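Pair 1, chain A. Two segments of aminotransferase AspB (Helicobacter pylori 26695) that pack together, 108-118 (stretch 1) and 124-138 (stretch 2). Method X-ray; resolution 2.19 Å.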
# COMPACT_ATOMS: atom_id res chain seq x y z
N ASN A 108 -3.34 -7.23 -25.03
CA ASN A 108 -1.98 -6.98 -25.49
C ASN A 108 -1.56 -5.51 -25.34
O ASN A 108 -1.25 -4.84 -26.34
CB ASN A 108 -1.86 -7.43 -26.95
CG ASN A 108 -2.35 -8.88 -27.18
OD1 ASN A 108 -2.88 -9.19 -28.25
ND2 ASN A 108 -2.18 -9.76 -26.18
N PRO A 109 -1.57 -4.99 -24.11
CA PRO A 109 -1.24 -3.59 -23.93
C PRO A 109 0.24 -3.31 -24.16
O PRO A 109 1.06 -4.20 -24.01
CB PRO A 109 -1.64 -3.32 -22.48
CG PRO A 109 -1.54 -4.64 -21.80
CD PRO A 109 -1.91 -5.65 -22.83
N THR A 110 0.55 -2.08 -24.57
CA THR A 110 1.92 -1.65 -24.85
C THR A 110 2.25 -0.39 -24.07
O THR A 110 1.54 0.61 -24.17
CB THR A 110 2.10 -1.34 -26.33
OG1 THR A 110 1.71 -2.48 -27.11
CG2 THR A 110 3.57 -0.96 -26.60
N ILE A 111 3.33 -0.44 -23.29
CA ILE A 111 3.74 0.69 -22.48
C ILE A 111 5.10 1.19 -22.98
O ILE A 111 5.96 0.38 -23.36
CB ILE A 111 3.83 0.29 -21.00
CG1 ILE A 111 2.47 -0.20 -20.49
CG2 ILE A 111 4.32 1.45 -20.15
CD1 ILE A 111 2.51 -0.69 -19.02
N ALA A 112 5.28 2.51 -23.02
CA ALA A 112 6.56 3.10 -23.43
C ALA A 112 7.18 3.81 -22.25
O ALA A 112 6.47 4.44 -21.46
CB ALA A 112 6.39 4.06 -24.60
N TYR A 113 8.49 3.67 -22.09
CA TYR A 113 9.23 4.39 -21.05
C TYR A 113 10.69 4.52 -21.46
O TYR A 113 11.15 3.75 -22.31
CB TYR A 113 9.06 3.75 -19.65
CG TYR A 113 9.29 2.26 -19.55
CD1 TYR A 113 8.26 1.36 -19.81
CD2 TYR A 113 10.52 1.74 -19.15
CE1 TYR A 113 8.46 -0.01 -19.71
CE2 TYR A 113 10.72 0.37 -19.04
CZ TYR A 113 9.69 -0.50 -19.33
OH TYR A 113 9.88 -1.86 -19.23
N PRO A 114 11.43 5.48 -20.87
CA PRO A 114 12.82 5.63 -21.32
C PRO A 114 13.77 4.51 -20.86
O PRO A 114 13.40 3.66 -20.03
CB PRO A 114 13.25 6.99 -20.73
CG PRO A 114 12.01 7.59 -20.12
CD PRO A 114 11.09 6.45 -19.82
N ASN A 115 14.97 4.51 -21.43
CA ASN A 115 16.02 3.55 -21.11
C ASN A 115 17.34 4.36 -21.07
O ASN A 115 17.75 4.92 -22.07
CB ASN A 115 16.02 2.43 -22.17
CG ASN A 115 17.08 1.36 -21.93
OD1 ASN A 115 17.60 1.20 -20.82
ND2 ASN A 115 17.40 0.61 -23.00
N PRO A 116 18.00 4.42 -19.91
CA PRO A 116 17.76 3.76 -18.62
C PRO A 116 16.57 4.29 -17.84
O PRO A 116 16.01 5.35 -18.20
CB PRO A 116 19.09 3.94 -17.86
CG PRO A 116 19.78 5.08 -18.52
CD PRO A 116 19.17 5.31 -19.87
N PHE A 117 16.17 3.55 -16.80
CA PHE A 117 14.98 3.86 -16.03
C PHE A 117 14.96 3.32 -14.60
O PHE A 117 15.66 2.38 -14.27
CB PHE A 117 13.77 3.26 -16.75
CG PHE A 117 13.90 1.76 -17.02
CD1 PHE A 117 14.51 1.30 -18.17
CD2 PHE A 117 13.42 0.82 -16.10
CE1 PHE A 117 14.65 -0.07 -18.42
CE2 PHE A 117 13.54 -0.54 -16.35
CZ PHE A 117 14.16 -0.98 -17.50
N TYR A 118 14.13 3.96 -13.77
CA TYR A 118 13.79 3.53 -12.42
C TYR A 118 13.02 2.25 -12.68
O TYR A 118 12.00 2.27 -13.35
CB TYR A 118 12.93 4.61 -11.78
CG TYR A 118 12.32 4.34 -10.41
CD1 TYR A 118 13.05 3.74 -9.39
CD2 TYR A 118 11.03 4.79 -10.11
CE1 TYR A 118 12.48 3.53 -8.12
CE2 TYR A 118 10.47 4.60 -8.85
CZ TYR A 118 11.19 3.97 -7.86
OH TYR A 118 10.60 3.80 -6.63
N ALA A 124 5.85 -2.63 -13.37
CA ALA A 124 4.50 -2.23 -13.68
C ALA A 124 4.01 -2.88 -14.97
O ALA A 124 2.90 -3.42 -15.02
CB ALA A 124 4.43 -0.69 -13.79
N ALA A 125 4.85 -2.84 -16.02
CA ALA A 125 4.55 -3.45 -17.31
C ALA A 125 4.43 -4.96 -17.21
O ALA A 125 3.59 -5.57 -17.87
CB ALA A 125 5.63 -3.08 -18.34
N LYS A 126 5.29 -5.57 -16.42
CA LYS A 126 5.23 -7.02 -16.23
C LYS A 126 3.93 -7.43 -15.53
O LYS A 126 3.29 -8.39 -15.92
CB LYS A 126 6.41 -7.53 -15.40
CG LYS A 126 7.74 -7.64 -16.12
CD LYS A 126 8.78 -8.11 -15.12
CE LYS A 126 10.06 -8.53 -15.77
NZ LYS A 126 10.93 -9.08 -14.71
N PHE A 127 3.55 -6.67 -14.50
CA PHE A 127 2.34 -6.98 -13.73
C PHE A 127 1.05 -6.98 -14.57
O PHE A 127 0.16 -7.79 -14.31
CB PHE A 127 2.21 -6.04 -12.53
CG PHE A 127 1.11 -6.42 -11.57
CD1 PHE A 127 1.02 -7.72 -11.07
CD2 PHE A 127 0.21 -5.47 -11.12
CE1 PHE A 127 0.03 -8.07 -10.17
CE2 PHE A 127 -0.79 -5.81 -10.20
CZ PHE A 127 -0.88 -7.11 -9.73
N ILE A 128 0.96 -6.09 -15.56
CA ILE A 128 -0.21 -6.03 -16.45
C ILE A 128 0.09 -6.77 -17.78
O ILE A 128 -0.66 -6.66 -18.74
CB ILE A 128 -0.71 -4.55 -16.63
CG1 ILE A 128 -2.12 -4.47 -17.26
CG2 ILE A 128 0.32 -3.70 -17.43
CD1 ILE A 128 -3.24 -5.26 -16.54
N LYS A 129 1.18 -7.53 -17.82
CA LYS A 129 1.58 -8.32 -19.00
C LYS A 129 1.62 -7.49 -20.28
O LYS A 129 1.11 -7.90 -21.32
CB LYS A 129 0.65 -9.52 -19.17
CG LYS A 129 0.48 -10.36 -17.90
CD LYS A 129 -0.27 -11.64 -18.20
CE LYS A 129 -0.46 -12.50 -16.95
NZ LYS A 129 -1.42 -11.95 -15.95
N ALA A 130 2.25 -6.33 -20.20
CA ALA A 130 2.36 -5.42 -21.31
C ALA A 130 3.70 -5.55 -22.03
O ALA A 130 4.72 -5.94 -21.43
CB ALA A 130 2.21 -3.96 -20.81
N LYS A 131 3.67 -5.20 -23.31
CA LYS A 131 4.86 -5.09 -24.13
C LYS A 131 5.50 -3.74 -23.78
O LYS A 131 4.80 -2.73 -23.67
CB LYS A 131 4.46 -5.09 -25.60
CG LYS A 131 5.64 -5.03 -26.57
CD LYS A 131 5.20 -4.72 -28.00
CE LYS A 131 6.42 -4.35 -28.87
NZ LYS A 131 6.02 -3.82 -30.20
N SER A 132 6.82 -3.73 -23.58
CA SER A 132 7.56 -2.52 -23.26
C SER A 132 8.26 -1.99 -24.51
O SER A 132 8.89 -2.75 -25.21
CB SER A 132 8.61 -2.79 -22.18
OG SER A 132 8.03 -3.09 -20.92
N LEU A 133 8.12 -0.70 -24.78
CA LEU A 133 8.81 -0.01 -25.86
C LEU A 133 9.78 0.92 -25.17
O LEU A 133 9.36 1.89 -24.53
CB LEU A 133 7.84 0.79 -26.72
CG LEU A 133 6.99 0.04 -27.73
CD1 LEU A 133 5.99 1.01 -28.38
CD2 LEU A 133 7.86 -0.63 -28.79
N LEU A 134 11.07 0.63 -25.27
CA LEU A 134 12.10 1.38 -24.56
C LEU A 134 12.63 2.53 -25.40
O LEU A 134 13.00 2.34 -26.55
CB LEU A 134 13.22 0.45 -24.13
CG LEU A 134 12.88 -0.68 -23.15
CD1 LEU A 134 14.15 -1.46 -22.80
CD2 LEU A 134 12.25 -0.17 -21.87
N MSE A 135 12.63 3.74 -24.82
CA MSE A 135 13.08 4.93 -25.53
C MSE A 135 14.46 5.25 -25.03
O MSE A 135 14.58 5.87 -23.96
CB MSE A 135 12.12 6.10 -25.27
CG MSE A 135 10.74 5.90 -25.88
SE MSE A 135 9.44 7.29 -25.45
CE MSE A 135 9.43 7.23 -23.51
N PRO A 136 15.51 4.87 -25.79
CA PRO A 136 16.83 5.11 -25.22
C PRO A 136 17.18 6.59 -25.04
O PRO A 136 16.74 7.43 -25.84
CB PRO A 136 17.79 4.44 -26.21
CG PRO A 136 16.92 3.69 -27.20
CD PRO A 136 15.60 4.33 -27.16
N LEU A 137 17.92 6.88 -23.97
CA LEU A 137 18.44 8.20 -23.68
C LEU A 137 19.96 8.10 -23.81
O LEU A 137 20.63 7.50 -22.96
CB LEU A 137 18.08 8.62 -22.26
CG LEU A 137 16.62 8.61 -21.84
CD1 LEU A 137 16.52 8.94 -20.32
CD2 LEU A 137 15.80 9.56 -22.70
N THR A 138 20.51 8.64 -24.90
CA THR A 138 21.95 8.59 -25.15
C THR A 138 22.43 9.97 -25.59
O THR A 138 21.63 10.82 -25.94
CB THR A 138 22.33 7.52 -26.22
OG1 THR A 138 21.92 7.96 -27.53
CG2 THR A 138 21.71 6.17 -25.90

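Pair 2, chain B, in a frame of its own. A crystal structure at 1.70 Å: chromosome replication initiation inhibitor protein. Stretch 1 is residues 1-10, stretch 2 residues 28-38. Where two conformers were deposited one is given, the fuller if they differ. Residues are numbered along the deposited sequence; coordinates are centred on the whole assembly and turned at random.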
# COMPACT_ATOMS: atom_id res chain seq x y z
N ARG B 1 -2.70 -3.58 -27.16
CA ARG B 1 -3.81 -3.31 -26.20
C ARG B 1 -3.90 -1.80 -25.92
O ARG B 1 -2.90 -1.09 -26.01
CB ARG B 1 -3.57 -4.09 -24.90
CG ARG B 1 -3.58 -5.63 -25.06
CD ARG B 1 -2.58 -6.30 -24.10
NE ARG B 1 -2.67 -7.77 -24.06
CZ ARG B 1 -3.70 -8.43 -23.54
NH1 ARG B 1 -3.71 -9.76 -23.51
NH2 ARG B 1 -4.73 -7.75 -23.05
N VAL B 2 -5.09 -1.32 -25.58
CA VAL B 2 -5.28 0.07 -25.15
C VAL B 2 -5.11 0.13 -23.63
O VAL B 2 -5.66 -0.71 -22.91
CB VAL B 2 -6.66 0.58 -25.57
CG1 VAL B 2 -6.96 1.94 -24.94
CG2 VAL B 2 -6.74 0.65 -27.14
N THR B 3 -4.37 1.11 -23.14
CA THR B 3 -4.22 1.31 -21.70
C THR B 3 -5.12 2.42 -21.19
O THR B 3 -5.10 3.53 -21.74
CB THR B 3 -2.78 1.61 -21.34
OG1 THR B 3 -1.96 0.49 -21.71
CG2 THR B 3 -2.64 1.88 -19.81
N LEU B 4 -5.91 2.11 -20.15
CA LEU B 4 -6.84 3.04 -19.52
C LEU B 4 -6.23 3.62 -18.26
O LEU B 4 -5.89 2.86 -17.34
CB LEU B 4 -8.14 2.32 -19.14
CG LEU B 4 -8.89 1.60 -20.26
CD1 LEU B 4 -10.17 1.02 -19.71
CD2 LEU B 4 -9.16 2.60 -21.40
N ASN B 5 -6.09 4.94 -18.22
CA ASN B 5 -5.63 5.64 -17.01
C ASN B 5 -6.80 5.92 -16.04
O ASN B 5 -7.74 6.67 -16.38
CB ASN B 5 -4.98 6.98 -17.40
CG ASN B 5 -3.78 6.81 -18.32
OD1 ASN B 5 -3.10 5.79 -18.31
ND2 ASN B 5 -3.53 7.83 -19.14
N ILE B 6 -6.73 5.34 -14.84
CA ILE B 6 -7.79 5.41 -13.84
C ILE B 6 -7.15 5.78 -12.50
O ILE B 6 -6.05 5.34 -12.19
CB ILE B 6 -8.50 4.06 -13.70
CG1 ILE B 6 -9.07 3.58 -15.03
CG2 ILE B 6 -9.66 4.11 -12.66
CD1 ILE B 6 -9.33 2.03 -14.98
N ALA B 7 -7.80 6.64 -11.74
CA ALA B 7 -7.31 7.08 -10.45
C ALA B 7 -8.17 6.49 -9.34
O ALA B 7 -9.36 6.20 -9.53
CB ALA B 7 -7.31 8.62 -10.34
N THR B 8 -7.55 6.29 -8.18
CA THR B 8 -8.27 5.83 -6.98
C THR B 8 -7.54 6.40 -5.77
O THR B 8 -6.33 6.69 -5.84
CB THR B 8 -8.32 4.29 -6.86
OG1 THR B 8 -9.02 3.94 -5.65
CG2 THR B 8 -6.93 3.65 -6.83
N ASN B 9 -8.29 6.57 -4.68
CA ASN B 9 -7.69 6.82 -3.39
C ASN B 9 -7.05 5.53 -2.87
O ASN B 9 -7.46 4.43 -3.25
CB ASN B 9 -8.73 7.38 -2.38
CG ASN B 9 -9.96 6.44 -2.14
OD1 ASN B 9 -10.41 5.74 -3.02
ND2 ASN B 9 -10.56 6.54 -0.97
N ALA B 10 -6.07 5.67 -1.99
CA ALA B 10 -5.38 4.49 -1.44
C ALA B 10 -6.32 3.55 -0.72
O ALA B 10 -6.17 2.32 -0.78
CB ALA B 10 -4.23 4.91 -0.48
N SER B 28 -12.16 -8.22 -21.09
CA SER B 28 -11.76 -7.35 -22.17
C SER B 28 -10.25 -7.35 -22.42
O SER B 28 -9.47 -8.06 -21.75
CB SER B 28 -12.23 -5.95 -21.88
OG SER B 28 -11.42 -5.41 -20.86
N ASP B 29 -9.85 -6.57 -23.42
CA ASP B 29 -8.46 -6.52 -23.84
C ASP B 29 -7.72 -5.34 -23.24
O ASP B 29 -6.51 -5.20 -23.49
CB ASP B 29 -8.40 -6.47 -25.36
CG ASP B 29 -8.87 -7.75 -25.98
OD1 ASP B 29 -8.66 -8.79 -25.32
OD2 ASP B 29 -9.45 -7.72 -27.10
N TYR B 30 -8.40 -4.53 -22.43
CA TYR B 30 -7.79 -3.33 -21.91
C TYR B 30 -6.73 -3.63 -20.86
O TYR B 30 -6.82 -4.59 -20.09
CB TYR B 30 -8.84 -2.43 -21.27
CG TYR B 30 -9.76 -1.80 -22.28
CD1 TYR B 30 -9.35 -0.71 -23.03
CD2 TYR B 30 -11.07 -2.25 -22.44
CE1 TYR B 30 -10.20 -0.09 -23.95
CE2 TYR B 30 -11.94 -1.62 -23.34
CZ TYR B 30 -11.48 -0.54 -24.09
OH TYR B 30 -12.30 0.10 -25.00
N LEU B 31 -5.72 -2.77 -20.84
CA LEU B 31 -4.77 -2.70 -19.73
C LEU B 31 -5.15 -1.49 -18.90
O LEU B 31 -5.75 -0.55 -19.44
CB LEU B 31 -3.35 -2.57 -20.28
CG LEU B 31 -2.87 -3.73 -21.17
CD1 LEU B 31 -1.58 -3.38 -21.90
CD2 LEU B 31 -2.73 -4.99 -20.35
N VAL B 32 -4.77 -1.46 -17.62
CA VAL B 32 -5.03 -0.33 -16.77
C VAL B 32 -3.74 0.25 -16.21
O VAL B 32 -2.77 -0.47 -15.94
CB VAL B 32 -6.04 -0.66 -15.64
CG1 VAL B 32 -7.40 -1.06 -16.29
CG2 VAL B 32 -5.50 -1.77 -14.66
N ASN B 33 -3.73 1.57 -16.10
CA ASN B 33 -2.67 2.30 -15.42
C ASN B 33 -3.33 2.97 -14.24
O ASN B 33 -4.12 3.93 -14.40
CB ASN B 33 -2.03 3.29 -16.38
CG ASN B 33 -0.97 4.14 -15.71
OD1 ASN B 33 -0.69 4.02 -14.55
ND2 ASN B 33 -0.37 5.01 -16.49
N ILE B 34 -3.07 2.43 -13.06
CA ILE B 34 -3.74 2.85 -11.83
C ILE B 34 -2.92 3.88 -11.11
O ILE B 34 -1.78 3.62 -10.70
CB ILE B 34 -4.05 1.64 -10.92
CG1 ILE B 34 -4.98 0.69 -11.65
CG2 ILE B 34 -4.71 2.13 -9.60
CD1 ILE B 34 -5.08 -0.65 -10.99
N ALA B 35 -3.46 5.10 -11.03
CA ALA B 35 -2.79 6.19 -10.32
C ALA B 35 -3.43 6.32 -8.95
O ALA B 35 -4.68 6.37 -8.82
CB ALA B 35 -2.92 7.52 -11.12
N VAL B 36 -2.62 6.36 -7.91
CA VAL B 36 -3.15 6.40 -6.57
C VAL B 36 -3.01 7.84 -6.08
O VAL B 36 -1.91 8.39 -6.05
CB VAL B 36 -2.40 5.41 -5.64
CG1 VAL B 36 -3.00 5.42 -4.20
CG2 VAL B 36 -2.34 4.01 -6.25
N ASP B 37 -4.12 8.47 -5.73
CA ASP B 37 -4.12 9.87 -5.41
C ASP B 37 -4.44 9.98 -3.94
O ASP B 37 -5.54 9.64 -3.52
CB ASP B 37 -5.21 10.59 -6.17
CG ASP B 37 -5.34 12.04 -5.75
OD1 ASP B 37 -4.30 12.66 -5.39
OD2 ASP B 37 -6.48 12.54 -5.77
N ASP B 38 -3.51 10.44 -3.13
CA ASP B 38 -3.91 10.87 -1.78
C ASP B 38 -3.34 12.24 -1.46
O ASP B 38 -3.17 12.59 -0.29
CB ASP B 38 -3.57 9.82 -0.73
CG ASP B 38 -4.13 8.45 -1.08
OD1 ASP B 38 -5.37 8.28 -1.06
OD2 ASP B 38 -3.32 7.57 -1.41
O HOH W 1 -6.97 -3.33 -25.61

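What backbone arrangement do the two pairs share? Each joins two parallel strands in register, and 14 central residues superpose with an RMSD of 0.5 Å. The strands cross at -37° in pair 1 and -27° in pair 2. A parallel ladder bonds each strand through alternate residues, so the same rungs recur: Lys A131 N donates to Pro A109 O (2.9 Å) as Leu B31 N does to Val B2 O (2.9 Å), and Ile A111 N reaches Lys A131 O (2.7 Å) as Leu B4 N reaches Leu B31 O (2.8 Å). The ladder ends alike, with Leu A137 N on Asn A115 O (2.7 Å) and Asp B37 N on Thr B8 O (2.8 Å). Pro A109 can match Val B2 in the ladder because this position offers its carbonyl to the partner strand; the N-H that proline lacks is used in pair 2, where Val B2 N donates to the oxygen of water 1 (2.8 Å) and that oxygen gives a weak bond to Asp B29 O (2.9 Å).

How is the space beside Ile A111 and its match Leu B4 filled? In pair 1 the neighbour just before the second strand is the small Ala A130, whose CB lies 3.7 Å from Ile A111 CD1. The helix end adds to the packing, with Ala A125 CB 4.0 Å from the same Ile A111 CD1. Pair 2 has Tyr B30 at the position of Ala A130, and its ring does the filling: Leu B4 CD1 sits over one face, while Leu B4 CG comes within 3.6 Å of Tyr B30 CD1.

What happens further along that face? Tyr A113 matches Ile B6, and Ser A132 matches Val B32. The tyrosine combines polar and apolar contacts: its OH hydrogen-bonds Ser A132 OG (2.8 Å) at the ring edge, and its CE2 lies 3.3 Å from Leu A134 CD2. Pair 2 is wholly apolar here, with Ile B6 CD1 3.9 Å from Val B32 CG1.

How do the opposite faces differ? Both begin with a threonine of nearly the same placement, Thr A110 and Thr B3. Thr A110 CG2 touches Leu A133 CD1 at 3.6 Å, whereas Thr B3 CG2 meets Asn B33 CB at 3.8 Å. Next, Ala A112 CB packs on Leu A133 CB (4.2 Å), while the matching Asn B5 brings its OD1 to 3.3 Å from Asn B33 CB. Farther on, selenomethionine Met A135 extends its CE to 4.1 Å from Pro A114 CD; the matched pair, Ala B35 and Ala B7, has only methyl side chains, and Ala B7 CA makes its closest approach to the backbone at Ala B35 O (3.2 Å).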